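Delta-1-pyrroline-5-carboxylate dehydrogenase, mitochondrial (Mus musculus, PDB 4E3X) catalyses the NAD+-dependent oxidation of L-glutamate gamma-semialdehyde to L-glutamate, the second step in the mitochondrial breakdown of proline. Local coordinates at residues T61-C66 against E72-D77; Q126-A131 against D168-N173; G182-S187 against T192-Y197; K401-H406 against E446-P451. All coordinates share one frame; numbering follows the deposited sequence.

Contact 1 of 4, residues T61-C66 against E72-D77; sequences TEAIPC and EVWTSD. Unlike the reference sequence in segment 61-66: Thr61 (reference Met).
Cys66 and Val73 form a hydrogen-bonded antiparallel pair in the beta hairpin of strands 62-68 and 71-73, the latter an outermost strand of a four-stranded mixed sheet. Two backbone bonds hold the pair. Val73 N gives its hydrogen to Cys66 O at 2.8 Å and almost straight (169°), whereas Cys66 N meets Val73 O at 3.1 Å on a bent path of 137°. A CA-H...O contact from Glu72 CA, 3.4 Å from Cys66 O, brings that carbonyl a weaker second partner.

Apolar contacts gather round Pro65, whose rigid ring has no N-H to give a sheet but makes a good packing surface. Its CA lies over one face of the indole of Trp74 in a CH-pi contact, 4.2 Å from the centroid of the six-membered ring, and Pro65 CB comes within 3.6 Å of Trp74 NE1. Pro65 CG touches the methylenes of exposed Glu72, 3.7 Å from its CB; a long chain with a charged end suits this surface position. Cys66 and Val73, both compact, turn to the same face of the sheet, where Leu101 of helix 99-118 meets them.

Trp74 starts out away from residues 61-66, but with CG beside the backbone N (chi1 -74°) its broad ring reaches back along them. At the far end of the indole, Ala63 C lies at the edge, and Ile64 O approaches CH2 of Trp74 to 3.4 Å.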
loop_
_atom_site.group_PDB
_atom_site.type_symbol
_atom_site.label_atom_id
_atom_site.label_comp_id
_atom_site.label_asym_id
_atom_site.label_seq_id
_atom_site.Cartn_x
_atom_site.Cartn_y
_atom_site.Cartn_z
ATOM N N THR B 61 35.554 -2.410 22.545
ATOM C CA THR B 61 35.182 -2.138 21.167
ATOM C C THR B 61 34.868 -3.469 20.494
ATOM O O THR B 61 35.723 -4.362 20.469
ATOM C CB THR B 61 36.343 -1.505 20.384
ATOM O OG1 THR B 61 36.810 -0.329 21.057
ATOM C CG2 THR B 61 35.905 -1.152 18.963
ATOM N N GLU B 62 33.660 -3.615 19.949
ATOM C CA GLU B 62 33.334 -4.812 19.173
ATOM C C GLU B 62 33.631 -4.599 17.698
ATOM O O GLU B 62 33.190 -3.612 17.124
ATOM C CB GLU B 62 31.860 -5.197 19.331
ATOM C CG GLU B 62 31.552 -6.531 18.665
ATOM C CD GLU B 62 30.100 -6.957 18.764
ATOM O OE1 GLU B 62 29.264 -6.161 19.228
ATOM O OE2 GLU B 62 29.788 -8.097 18.357
ATOM N N ALA B 63 34.357 -5.535 17.090
ATOM C CA ALA B 63 34.587 -5.515 15.647
ATOM C C ALA B 63 33.428 -6.235 14.964
ATOM O O ALA B 63 33.299 -7.463 15.056
ATOM C CB ALA B 63 35.918 -6.172 15.300
ATOM N N ILE B 64 32.575 -5.460 14.296
ATOM C CA ILE B 64 31.325 -5.970 13.747
ATOM C C ILE B 64 31.455 -6.096 12.231
ATOM O O ILE B 64 31.609 -5.094 11.543
ATOM C CB ILE B 64 30.154 -5.015 14.094
ATOM C CG1 ILE B 64 29.957 -4.958 15.612
ATOM C CG2 ILE B 64 28.869 -5.430 13.382
ATOM C CD1 ILE B 64 28.899 -3.973 16.062
ATOM N N PRO B 65 31.395 -7.330 11.703
ATOM C CA PRO B 65 31.543 -7.525 10.258
ATOM C C PRO B 65 30.222 -7.306 9.525
ATOM O O PRO B 65 29.162 -7.243 10.152
ATOM C CB PRO B 65 31.923 -9.001 10.160
ATOM C CG PRO B 65 31.105 -9.619 11.264
ATOM C CD PRO B 65 31.156 -8.606 12.403
ATOM N N CYS B 66 30.289 -7.194 8.206
ATOM C CA CYS B 66 29.102 -7.436 7.402
ATOM C C CYS B 66 28.829 -8.941 7.457
ATOM O O CYS B 66 29.763 -9.746 7.600
ATOM C CB CYS B 66 29.328 -7.009 5.959
ATOM S SG CYS B 66 29.502 -5.234 5.732
ATOM N N GLU B 72 31.200 -13.873 7.626
ATOM C CA GLU B 72 31.572 -12.563 8.143
ATOM C C GLU B 72 32.557 -11.945 7.167
ATOM O O GLU B 72 33.597 -12.535 6.861
ATOM C CB GLU B 72 32.186 -12.681 9.539
ATOM C CG GLU B 72 31.244 -13.295 10.560
ATOM C CD GLU B 72 31.801 -13.299 11.972
ATOM O OE1 GLU B 72 32.931 -12.814 12.174
ATOM O OE2 GLU B 72 31.101 -13.787 12.886
ATOM N N VAL B 73 32.209 -10.771 6.650
ATOM C CA VAL B 73 32.980 -10.159 5.572
ATOM C C VAL B 73 33.467 -8.771 5.971
ATOM O O VAL B 73 32.708 -7.970 6.512
ATOM C CB VAL B 73 32.137 -10.033 4.283
ATOM C CG1 VAL B 73 32.999 -9.565 3.126
ATOM C CG2 VAL B 73 31.465 -11.364 3.955
ATOM N N TRP B 74 34.735 -8.494 5.685
ATOM C CA TRP B 74 35.322 -7.187 5.948
ATOM C C TRP B 74 35.705 -6.488 4.655
ATOM O O TRP B 74 36.090 -7.131 3.677
ATOM C CB TRP B 74 36.545 -7.313 6.862
ATOM C CG TRP B 74 36.128 -7.589 8.255
ATOM C CD1 TRP B 74 35.929 -8.816 8.825
ATOM C CD2 TRP B 74 35.794 -6.620 9.255
ATOM N NE1 TRP B 74 35.499 -8.669 10.119
ATOM C CE2 TRP B 74 35.409 -7.331 10.410
ATOM C CE3 TRP B 74 35.783 -5.219 9.286
ATOM C CZ2 TRP B 74 35.024 -6.690 11.586
ATOM C CZ3 TRP B 74 35.398 -4.583 10.458
ATOM C CH2 TRP B 74 35.026 -5.318 11.591
ATOM N N THR B 75 35.573 -5.168 4.644
ATOM C CA THR B 75 36.122 -4.362 3.559
ATOM C C THR B 75 37.142 -3.394 4.144
ATOM O O THR B 75 37.337 -3.339 5.362
ATOM C CB THR B 75 35.058 -3.501 2.859
ATOM O OG1 THR B 75 34.634 -2.471 3.764
ATOM C CG2 THR B 75 33.864 -4.336 2.385
ATOM N N SER B 76 37.774 -2.618 3.269
ATOM C CA SER B 76 38.762 -1.622 3.678
ATOM C C SER B 76 38.137 -0.366 4.281
ATOM O O SER B 76 38.847 0.469 4.850
ATOM C CB SER B 76 39.604 -1.198 2.474
ATOM O OG SER B 76 38.792 -0.493 1.538
ATOM N N ASP B 77 36.826 -0.210 4.137
ATOM C CA ASP B 77 36.180 1.020 4.576
ATOM C C ASP B 77 35.774 0.900 6.037
ATOM O O ASP B 77 34.604 0.697 6.368
ATOM C CB ASP B 77 34.968 1.362 3.708
ATOM C CG ASP B 77 34.549 2.815 3.845
ATOM O OD1 ASP B 77 35.022 3.481 4.788
ATOM O OD2 ASP B 77 33.744 3.296 3.021
#

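Contact 2 of 4, residues Q126-A131 against D168-N173; sequences QVFLKA and DFFRFN
Phe128 and Phe170 meet at the centre of a buried helix-helix contact, where helix 121-136 packs against helix 155-180. The segment axes approach to 8.3 Å and run 144° apart, nearer antiparallel than perpendicular. The main chain joins in: Phe128 O lies 3.6 Å from Phe170 CB.

The two aromatic rings form a T-shaped pair, with planes 73° apart and centroids separated by 5.3 Å. Phe128 supplies the edge, its CD2 poised above the middle of the Phe170 ring. Phe170 already points at the other helix from CB, and its second torsion (chi2 -1°) turns the ring so that one face meets Phe128. Ala131, nearly one turn on from Phe128, reaches the same ring obliquely with CB, 3.9 Å from CD2 of Phe170; a methyl is small enough to let the ring lie close to the helix. Leu249 of helix 239-251 touches all three residues.

Toward the more exposed flank Leu129 rests CD2 on Arg171 CA at 4.0 Å. A water joins the helices there, donating to Leu129 O at 2.8 Å and accepting from Arg171 NE at 2.9 Å in the guanidinium plane, while Arg171 NH1 forms a salt bridge with Glu35. The pair is part of the helical packing of the aldehyde dehydrogenase fold, set against helices 213-225 and 239-251, which follow strands of its Rossmann-like parallel sheet.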
loop_
_atom_site.group_PDB
_atom_site.type_symbol
_atom_site.label_atom_id
_atom_site.label_comp_id
_atom_site.label_asym_id
_atom_site.label_seq_id
_atom_site.Cartn_x
_atom_site.Cartn_y
_atom_site.Cartn_z
ATOM N N GLN B 126 7.668 -18.288 14.345
ATOM C CA GLN B 126 8.355 -18.894 15.478
ATOM C C GLN B 126 9.742 -18.295 15.717
ATOM O O GLN B 126 10.165 -18.151 16.866
ATOM C CB GLN B 126 8.447 -20.408 15.287
ATOM N N VAL B 127 10.448 -17.953 14.640
ATOM C CA VAL B 127 11.745 -17.303 14.771
ATOM C C VAL B 127 11.600 -16.016 15.578
ATOM O O VAL B 127 12.355 -15.761 16.516
ATOM C CB VAL B 127 12.334 -16.969 13.387
ATOM C CG1 VAL B 127 13.592 -16.108 13.522
ATOM C CG2 VAL B 127 12.625 -18.251 12.624
ATOM N N PHE B 128 10.600 -15.218 15.228
ATOM C CA PHE B 128 10.413 -13.922 15.871
ATOM C C PHE B 128 9.893 -14.045 17.297
ATOM O O PHE B 128 10.293 -13.272 18.164
ATOM C CB PHE B 128 9.565 -13.019 14.979
ATOM C CG PHE B 128 10.259 -12.679 13.715
ATOM C CD1 PHE B 128 10.078 -13.448 12.578
ATOM C CD2 PHE B 128 11.167 -11.635 13.681
ATOM C CE1 PHE B 128 10.768 -13.161 11.417
ATOM C CE2 PHE B 128 11.857 -11.347 12.536
ATOM C CZ PHE B 128 11.657 -12.106 11.399
ATOM N N LEU B 129 9.058 -15.048 17.554
ATOM C CA LEU B 129 8.592 -15.306 18.912
ATOM C C LEU B 129 9.734 -15.783 19.812
ATOM O O LEU B 129 9.821 -15.401 20.987
ATOM C CB LEU B 129 7.461 -16.330 18.889
ATOM C CG LEU B 129 6.188 -15.822 18.211
ATOM C CD1 LEU B 129 5.228 -16.974 17.957
ATOM C CD2 LEU B 129 5.533 -14.720 19.055
ATOM N N LYS B 130 10.613 -16.620 19.265
ATOM C CA LYS B 130 11.790 -17.070 20.009
ATOM C C LYS B 130 12.735 -15.901 20.285
ATOM O O LYS B 130 13.258 -15.751 21.396
ATOM C CB LYS B 130 12.520 -18.175 19.243
ATOM N N ALA B 131 12.944 -15.062 19.274
ATOM C CA ALA B 131 13.778 -13.874 19.450
ATOM C C ALA B 131 13.206 -12.959 20.534
ATOM O O ALA B 131 13.945 -12.436 21.372
ATOM C CB ALA B 131 13.922 -13.130 18.133
ATOM N N ASP B 168 7.624 -6.216 21.373
ATOM C CA ASP B 168 6.235 -6.074 20.936
ATOM C C ASP B 168 6.089 -6.152 19.411
ATOM O O ASP B 168 5.150 -6.774 18.913
ATOM C CB ASP B 168 5.618 -4.769 21.445
ATOM C CG ASP B 168 5.343 -4.775 22.953
ATOM O OD1 ASP B 168 5.403 -5.845 23.585
ATOM O OD2 ASP B 168 5.046 -3.687 23.497
ATOM N N PHE B 169 6.987 -5.513 18.659
ATOM C CA PHE B 169 6.946 -5.650 17.200
ATOM C C PHE B 169 7.008 -7.129 16.828
ATOM O O PHE B 169 6.219 -7.609 16.014
ATOM C CB PHE B 169 8.138 -4.962 16.525
ATOM C CG PHE B 169 7.967 -3.482 16.301
ATOM C CD1 PHE B 169 6.804 -2.961 15.754
ATOM C CD2 PHE B 169 9.009 -2.613 16.598
ATOM C CE1 PHE B 169 6.677 -1.586 15.533
ATOM C CE2 PHE B 169 8.895 -1.244 16.371
ATOM C CZ PHE B 169 7.725 -0.730 15.844
ATOM N N PHE B 170 7.963 -7.853 17.408
ATOM C CA PHE B 170 8.143 -9.254 17.050
ATOM C C PHE B 170 6.914 -10.092 17.410
ATOM O O PHE B 170 6.457 -10.904 16.599
ATOM C CB PHE B 170 9.403 -9.825 17.705
ATOM C CG PHE B 170 10.689 -9.387 17.058
ATOM C CD1 PHE B 170 10.697 -8.547 15.950
ATOM C CD2 PHE B 170 11.900 -9.824 17.568
ATOM C CE1 PHE B 170 11.894 -8.161 15.360
ATOM C CE2 PHE B 170 13.096 -9.445 16.981
ATOM C CZ PHE B 170 13.094 -8.606 15.879
ATOM N N ARG B 171 6.356 -9.888 18.601
ATOM C CA ARG B 171 5.201 -10.691 19.027
ATOM C C ARG B 171 3.911 -10.308 18.306
ATOM O O ARG B 171 3.185 -11.178 17.816
ATOM C CB ARG B 171 4.987 -10.644 20.541
ATOM C CG ARG B 171 6.119 -11.228 21.352
ATOM C CD ARG B 171 5.595 -11.789 22.670
ATOM N NE ARG B 171 6.665 -12.175 23.593
ATOM C CZ ARG B 171 7.025 -11.464 24.663
ATOM N NH1 ARG B 171 6.410 -10.319 24.949
ATOM N NH2 ARG B 171 8.015 -11.888 25.438
ATOM N N PHE B 172 3.615 -9.014 18.247
ATOM C CA PHE B 172 2.389 -8.562 17.599
ATOM C C PHE B 172 2.399 -8.800 16.091
ATOM O O PHE B 172 1.391 -9.234 15.534
ATOM C CB PHE B 172 2.094 -7.100 17.925
ATOM C CG PHE B 172 1.456 -6.905 19.272
ATOM C CD1 PHE B 172 0.072 -6.853 19.406
ATOM C CD2 PHE B 172 2.236 -6.800 20.412
ATOM C CE1 PHE B 172 -0.520 -6.686 20.658
ATOM C CE2 PHE B 172 1.648 -6.636 21.661
ATOM C CZ PHE B 172 0.273 -6.568 21.780
ATOM N N ASN B 173 3.514 -8.534 15.417
ATOM C CA ASN B 173 3.565 -8.832 13.985
ATOM C C ASN B 173 3.412 -10.334 13.723
ATOM O O ASN B 173 2.761 -10.733 12.764
ATOM C CB ASN B 173 4.825 -8.287 13.323
ATOM C CG ASN B 173 4.734 -6.806 13.049
ATOM O OD1 ASN B 173 3.659 -6.291 12.726
ATOM N ND2 ASN B 173 5.864 -6.110 13.165
HETATM O O HOH W 1 7.617 -14.681 22.616
#

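Contact 3 of 4, residues G182-S187 against T192-Y197; sequences GEQPIS and TNHTVY
Gln184 grips Thr195 with both ends of its amide. OE1 takes the hydrogen of Thr195 N at 2.7 Å, and NE2 gives one to Thr195 O at 3.1 Å and 176°, so the side chain stands in for a neighbouring strand; NE2 also bonds to Glu181 O. A bend at chi2 (-67°) folds the amide down onto strand 191-199; a leucine here would probably leave Thr195 N and O without these mates, loosening the loop at this point. Further along, Asn193 ND2 donates to Ile186 O at 2.8 Å, Asn193 N to Ser187 OG at 2.9 Å, and at the other end Tyr197 OH to Glu183 O at 2.7 Å. One water links Pro185 O, Ser187 OG and Asn193 O.

Between these bonds the Pro185 ring packs on the strand, its CG 3.8 Å from Asn193 CB and its CD 3.4 Å from Thr195 OG1. Beyond lies the second subunit, whose Gln518 donates to Asn193 OD1 and whose His536 packs on Tyr197. Strand 191-199 also pairs with 542-550, the two-stranded flap of the aldehyde dehydrogenase oligomerisation domain. Polar side chains thus hold an irregular loop to this strand, and Asn193 carries the network into the dimer interface.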
loop_
_atom_site.group_PDB
_atom_site.type_symbol
_atom_site.label_atom_id
_atom_site.label_comp_id
_atom_site.label_asym_id
_atom_site.label_seq_id
_atom_site.Cartn_x
_atom_site.Cartn_y
_atom_site.Cartn_z
ATOM N N GLY B 182 -5.961 -16.519 8.048
ATOM C CA GLY B 182 -7.368 -16.831 8.221
ATOM C C GLY B 182 -8.309 -15.924 7.442
ATOM O O GLY B 182 -9.513 -16.178 7.379
ATOM N N GLU B 183 -7.770 -14.860 6.861
ATOM C CA GLU B 183 -8.565 -13.989 6.003
ATOM C C GLU B 183 -8.642 -14.596 4.599
ATOM O O GLU B 183 -7.725 -14.456 3.772
ATOM C CB GLU B 183 -8.006 -12.562 5.973
ATOM C CG GLU B 183 -8.753 -11.632 5.016
ATOM C CD GLU B 183 -10.258 -11.612 5.256
ATOM O OE1 GLU B 183 -10.688 -11.091 6.307
ATOM O OE2 GLU B 183 -11.015 -12.113 4.392
ATOM N N GLN B 184 -9.751 -15.287 4.350
ATOM C CA GLN B 184 -9.926 -16.089 3.148
ATOM C C GLN B 184 -11.212 -15.718 2.428
ATOM O O GLN B 184 -12.179 -15.305 3.055
ATOM C CB GLN B 184 -9.926 -17.572 3.522
ATOM C CG GLN B 184 -8.569 -18.059 3.999
ATOM C CD GLN B 184 -7.538 -18.033 2.886
ATOM O OE1 GLN B 184 -7.877 -18.248 1.727
ATOM N NE2 GLN B 184 -6.279 -17.761 3.229
ATOM N N PRO B 185 -11.226 -15.864 1.100
ATOM C CA PRO B 185 -12.402 -15.478 0.311
ATOM C C PRO B 185 -13.552 -16.473 0.424
ATOM O O PRO B 185 -13.411 -17.538 1.033
ATOM C CB PRO B 185 -11.864 -15.448 -1.121
ATOM C CG PRO B 185 -10.704 -16.390 -1.104
ATOM C CD PRO B 185 -10.090 -16.270 0.255
ATOM N N ILE B 186 -14.690 -16.096 -0.154
ATOM C CA ILE B 186 -15.870 -16.953 -0.227
ATOM C C ILE B 186 -15.674 -18.021 -1.301
ATOM O O ILE B 186 -15.177 -17.722 -2.388
ATOM C CB ILE B 186 -17.119 -16.122 -0.608
ATOM C CG1 ILE B 186 -17.420 -15.075 0.468
ATOM C CG2 ILE B 186 -18.334 -17.023 -0.856
ATOM C CD1 ILE B 186 -18.457 -14.036 0.039
ATOM N N SER B 187 -16.053 -19.262 -0.989
ATOM C CA SER B 187 -16.140 -20.329 -1.987
ATOM C C SER B 187 -17.605 -20.636 -2.281
ATOM O O SER B 187 -18.431 -20.682 -1.371
ATOM C CB SER B 187 -15.461 -21.603 -1.491
ATOM O OG SER B 187 -14.070 -21.411 -1.308
ATOM N N THR B 192 -13.368 -24.057 -4.963
ATOM C CA THR B 192 -12.758 -23.681 -3.694
ATOM C C THR B 192 -11.723 -22.588 -3.951
ATOM O O THR B 192 -10.853 -22.731 -4.825
ATOM C CB THR B 192 -12.054 -24.893 -3.044
ATOM O OG1 THR B 192 -13.012 -25.936 -2.818
ATOM C CG2 THR B 192 -11.405 -24.504 -1.713
ATOM N N ASN B 193 -11.838 -21.482 -3.213
ATOM C CA ASN B 193 -10.936 -20.335 -3.345
ATOM C C ASN B 193 -10.067 -20.184 -2.112
ATOM O O ASN B 193 -10.555 -20.348 -0.992
ATOM C CB ASN B 193 -11.743 -19.063 -3.555
ATOM C CG ASN B 193 -12.625 -19.149 -4.774
ATOM O OD1 ASN B 193 -12.131 -19.393 -5.877
ATOM N ND2 ASN B 193 -13.935 -18.974 -4.587
ATOM N N HIS B 194 -8.797 -19.845 -2.323
ATOM C CA HIS B 194 -7.849 -19.688 -1.233
ATOM C C HIS B 194 -6.863 -18.585 -1.573
ATOM O O HIS B 194 -6.364 -18.515 -2.698
ATOM C CB HIS B 194 -7.109 -21.009 -1.007
ATOM C CG HIS B 194 -6.029 -20.938 0.027
ATOM N ND1 HIS B 194 -6.279 -21.072 1.375
ATOM C CD2 HIS B 194 -4.691 -20.758 -0.092
ATOM C CE1 HIS B 194 -5.144 -20.974 2.044
ATOM N NE2 HIS B 194 -4.164 -20.785 1.178
ATOM N N THR B 195 -6.586 -17.721 -0.601
ATOM C CA THR B 195 -5.570 -16.696 -0.765
ATOM C C THR B 195 -4.246 -17.161 -0.185
ATOM O O THR B 195 -4.175 -17.578 0.971
ATOM C CB THR B 195 -5.983 -15.366 -0.101
ATOM O OG1 THR B 195 -7.153 -14.862 -0.756
ATOM C CG2 THR B 195 -4.870 -14.332 -0.209
ATOM N N VAL B 196 -3.207 -17.092 -1.009
ATOM C CA VAL B 196 -1.844 -17.372 -0.602
ATOM C C VAL B 196 -1.158 -16.025 -0.391
ATOM O O VAL B 196 -1.064 -15.222 -1.322
ATOM C CB VAL B 196 -1.103 -18.144 -1.706
ATOM C CG1 VAL B 196 0.354 -18.346 -1.325
ATOM C CG2 VAL B 196 -1.784 -19.482 -2.005
ATOM N N TYR B 197 -0.688 -15.772 0.828
ATOM C CA TYR B 197 -0.025 -14.512 1.141
ATOM C C TYR B 197 1.464 -14.641 0.792
ATOM O O TYR B 197 2.302 -14.926 1.653
ATOM C CB TYR B 197 -0.301 -14.093 2.598
ATOM C CG TYR B 197 -1.757 -13.713 2.771
ATOM C CD1 TYR B 197 -2.212 -12.459 2.383
ATOM C CD2 TYR B 197 -2.695 -14.631 3.253
ATOM C CE1 TYR B 197 -3.545 -12.112 2.499
ATOM C CE2 TYR B 197 -4.037 -14.289 3.367
ATOM C CZ TYR B 197 -4.452 -13.024 2.997
ATOM O OH TYR B 197 -5.779 -12.676 3.099
HETATM O O HOH W 2 -13.180 -20.109 0.830
#

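Contact 4 of 4, residues K401-H406 against E446-P451; sequences KKWLEH and EEIFGP
Trp403 and Ile448 make the tightly packed half of this contact, in which helix 394-409 is covered by the loop leading into strand 452-458. Ile448 CG1 stands almost squarely over the five-membered ring of the indole, 3.8 Å from its centroid and 8° off the normal, a CH-pi contact. Its CD1 continues over the same face to 3.9 Å from Trp403 CG, while CG2 grazes the rim. The branched isoleucine can therefore lay two carbons over the broad indole and a third just beyond its rim, the tryptophan's first torsion (chi1 -81°) turning the ring toward the loop. Ile443 touches both side chains and Ile400 adds to the cover of Ile448.

The looser side belongs to Glu446, an exposed residue at the rim of the six-membered ring. Its CB lies 3.7 Å from Trp403 CZ2, and the carboxylate stands at the ring edge, its plane turned 83° from the indole, with OE1 3.4 Å from CZ2. This is a contact of carboxylate with aromatic C-H, not a hydrogen bond, though the slightly positive ring edge probably makes it favourable. Cutting Trp403 back to an alanine is likely to uncover Ile448 and leave the Glu446 chain without a surface to lean on.

The loop carries the Glu-Xaa-Phe-Gly-Pro sequence familiar from aldehyde dehydrogenases. Its NAD+-binding Glu447 points away from the helix, and OE2 bonds to Gly317 N. Lys318 bonds to Glu446 O and Arg399 to Ile448 O. Apolar packing on one side and polar bonds to the main chain are consistent with a loop held in place for cofactor binding.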
loop_
_atom_site.group_PDB
_atom_site.type_symbol
_atom_site.label_atom_id
_atom_site.label_comp_id
_atom_site.label_asym_id
_atom_site.label_seq_id
_atom_site.Cartn_x
_atom_site.Cartn_y
_atom_site.Cartn_z
ATOM N N LYS B 401 23.549 23.398 17.739
ATOM C CA LYS B 401 24.296 24.597 18.102
ATOM C C LYS B 401 23.929 25.778 17.204
ATOM O O LYS B 401 23.798 26.904 17.679
ATOM C CB LYS B 401 25.801 24.316 18.033
ATOM C CG LYS B 401 26.690 25.469 18.483
ATOM C CD LYS B 401 28.147 25.026 18.573
ATOM N N LYS B 402 23.746 25.516 15.912
ATOM C CA LYS B 402 23.362 26.566 14.968
ATOM C C LYS B 402 21.962 27.105 15.263
ATOM O O LYS B 402 21.710 28.303 15.155
ATOM C CB LYS B 402 23.443 26.051 13.527
ATOM N N TRP B 403 21.051 26.226 15.652
ATOM C CA TRP B 403 19.705 26.666 16.000
ATOM C C TRP B 403 19.692 27.484 17.290
ATOM O O TRP B 403 18.934 28.444 17.416
ATOM C CB TRP B 403 18.741 25.481 16.083
ATOM C CG TRP B 403 18.239 25.047 14.744
ATOM C CD1 TRP B 403 18.593 23.920 14.056
ATOM C CD2 TRP B 403 17.296 25.741 13.922
ATOM N NE1 TRP B 403 17.922 23.871 12.856
ATOM C CE2 TRP B 403 17.118 24.975 12.751
ATOM C CE3 TRP B 403 16.580 26.933 14.065
ATOM C CZ2 TRP B 403 16.254 25.366 11.728
ATOM C CZ3 TRP B 403 15.724 27.320 13.051
ATOM C CH2 TRP B 403 15.568 26.540 11.897
ATOM N N LEU B 404 20.542 27.114 18.242
ATOM C CA LEU B 404 20.668 27.891 19.468
ATOM C C LEU B 404 21.195 29.288 19.156
ATOM O O LEU B 404 20.736 30.278 19.729
ATOM C CB LEU B 404 21.583 27.188 20.473
ATOM C CG LEU B 404 21.080 25.828 20.969
ATOM C CD1 LEU B 404 22.113 25.176 21.880
ATOM C CD2 LEU B 404 19.734 25.973 21.677
ATOM N N GLU B 405 22.150 29.363 18.233
ATOM C CA GLU B 405 22.711 30.645 17.818
ATOM C C GLU B 405 21.659 31.472 17.086
ATOM O O GLU B 405 21.603 32.693 17.233
ATOM C CB GLU B 405 23.941 30.439 16.931
ATOM N N HIS B 406 20.826 30.800 16.299
ATOM C CA HIS B 406 19.713 31.453 15.620
ATOM C C HIS B 406 18.760 32.061 16.644
ATOM O O HIS B 406 18.296 33.188 16.478
ATOM C CB HIS B 406 18.975 30.449 14.726
ATOM C CG HIS B 406 17.678 30.959 14.182
ATOM N ND1 HIS B 406 17.607 31.917 13.192
ATOM C CD2 HIS B 406 16.398 30.645 14.493
ATOM C CE1 HIS B 406 16.339 32.172 12.920
ATOM N NE2 HIS B 406 15.586 31.411 13.693
ATOM N N GLU B 446 11.040 23.814 11.247
ATOM C CA GLU B 446 12.080 22.858 10.878
ATOM C C GLU B 446 12.422 21.881 12.000
ATOM O O GLU B 446 12.567 22.272 13.160
ATOM C CB GLU B 446 13.328 23.596 10.385
ATOM C CG GLU B 446 13.029 24.534 9.224
ATOM C CD GLU B 446 14.252 25.273 8.729
ATOM O OE1 GLU B 446 15.313 24.632 8.570
ATOM O OE2 GLU B 446 14.149 26.496 8.499
ATOM N N GLU B 447 12.554 20.606 11.640
ATOM C CA GLU B 447 12.849 19.560 12.614
ATOM C C GLU B 447 14.308 19.632 13.064
ATOM O O GLU B 447 15.228 19.466 12.265
ATOM C CB GLU B 447 12.522 18.174 12.046
ATOM C CG GLU B 447 12.656 17.047 13.070
ATOM C CD GLU B 447 12.348 15.670 12.495
ATOM O OE1 GLU B 447 12.834 15.367 11.385
ATOM O OE2 GLU B 447 11.611 14.901 13.159
ATOM N N ILE B 448 14.509 19.881 14.353
ATOM C CA ILE B 448 15.843 20.046 14.913
ATOM C C ILE B 448 16.445 18.729 15.414
ATOM O O ILE B 448 17.651 18.507 15.287
ATOM C CB ILE B 448 15.828 21.093 16.040
ATOM C CG1 ILE B 448 15.398 22.454 15.486
ATOM C CG2 ILE B 448 17.193 21.196 16.709
ATOM C CD1 ILE B 448 15.173 23.498 16.547
ATOM N N PHE B 449 15.609 17.860 15.977
ATOM C CA PHE B 449 16.084 16.591 16.541
ATOM C C PHE B 449 17.094 16.847 17.663
ATOM O O PHE B 449 18.176 16.263 17.715
ATOM C CB PHE B 449 16.643 15.656 15.449
ATOM C CG PHE B 449 15.904 14.352 15.335
ATOM C CD1 PHE B 449 16.541 13.153 15.611
ATOM C CD2 PHE B 449 14.567 14.329 14.971
ATOM C CE1 PHE B 449 15.859 11.950 15.511
ATOM C CE2 PHE B 449 13.881 13.134 14.863
ATOM C CZ PHE B 449 14.526 11.941 15.136
ATOM N N GLY B 450 16.711 17.742 18.564
ATOM C CA GLY B 450 17.517 18.086 19.719
ATOM C C GLY B 450 16.605 18.588 20.819
ATOM O O GLY B 450 15.402 18.698 20.615
ATOM N N PRO B 451 17.174 18.899 21.995
ATOM C CA PRO B 451 16.352 19.257 23.155
ATOM C C PRO B 451 15.987 20.735 23.133
ATOM O O PRO B 451 16.414 21.509 23.982
ATOM C CB PRO B 451 17.269 18.926 24.336
ATOM C CG PRO B 451 18.643 19.142 23.803
ATOM C CD PRO B 451 18.595 18.744 22.345
#

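The four contacts follow one another along the chain and none touches another. Contacts 1 and 2 each come to within about 10 Å of one NAD+-binding residue without touching it: the side chain of Cys66 is about 9 Å from that of Lys233, and that of Phe170 about 11 Å from that of Ser208. Contact 4, on the opposite side of the chain's centre from contact 2, itself holds the NAD+-binding residue Glu447, and the side chain of Ile448 is about 10 Å from a bound proline. Contact 3 lies away from these sites, its centre about 52 Å from that of contact 4, and lies against the second subunit instead. Helix 155-180 leads from contact 2 into the loop of contact 3, their centres about 25 Å apart.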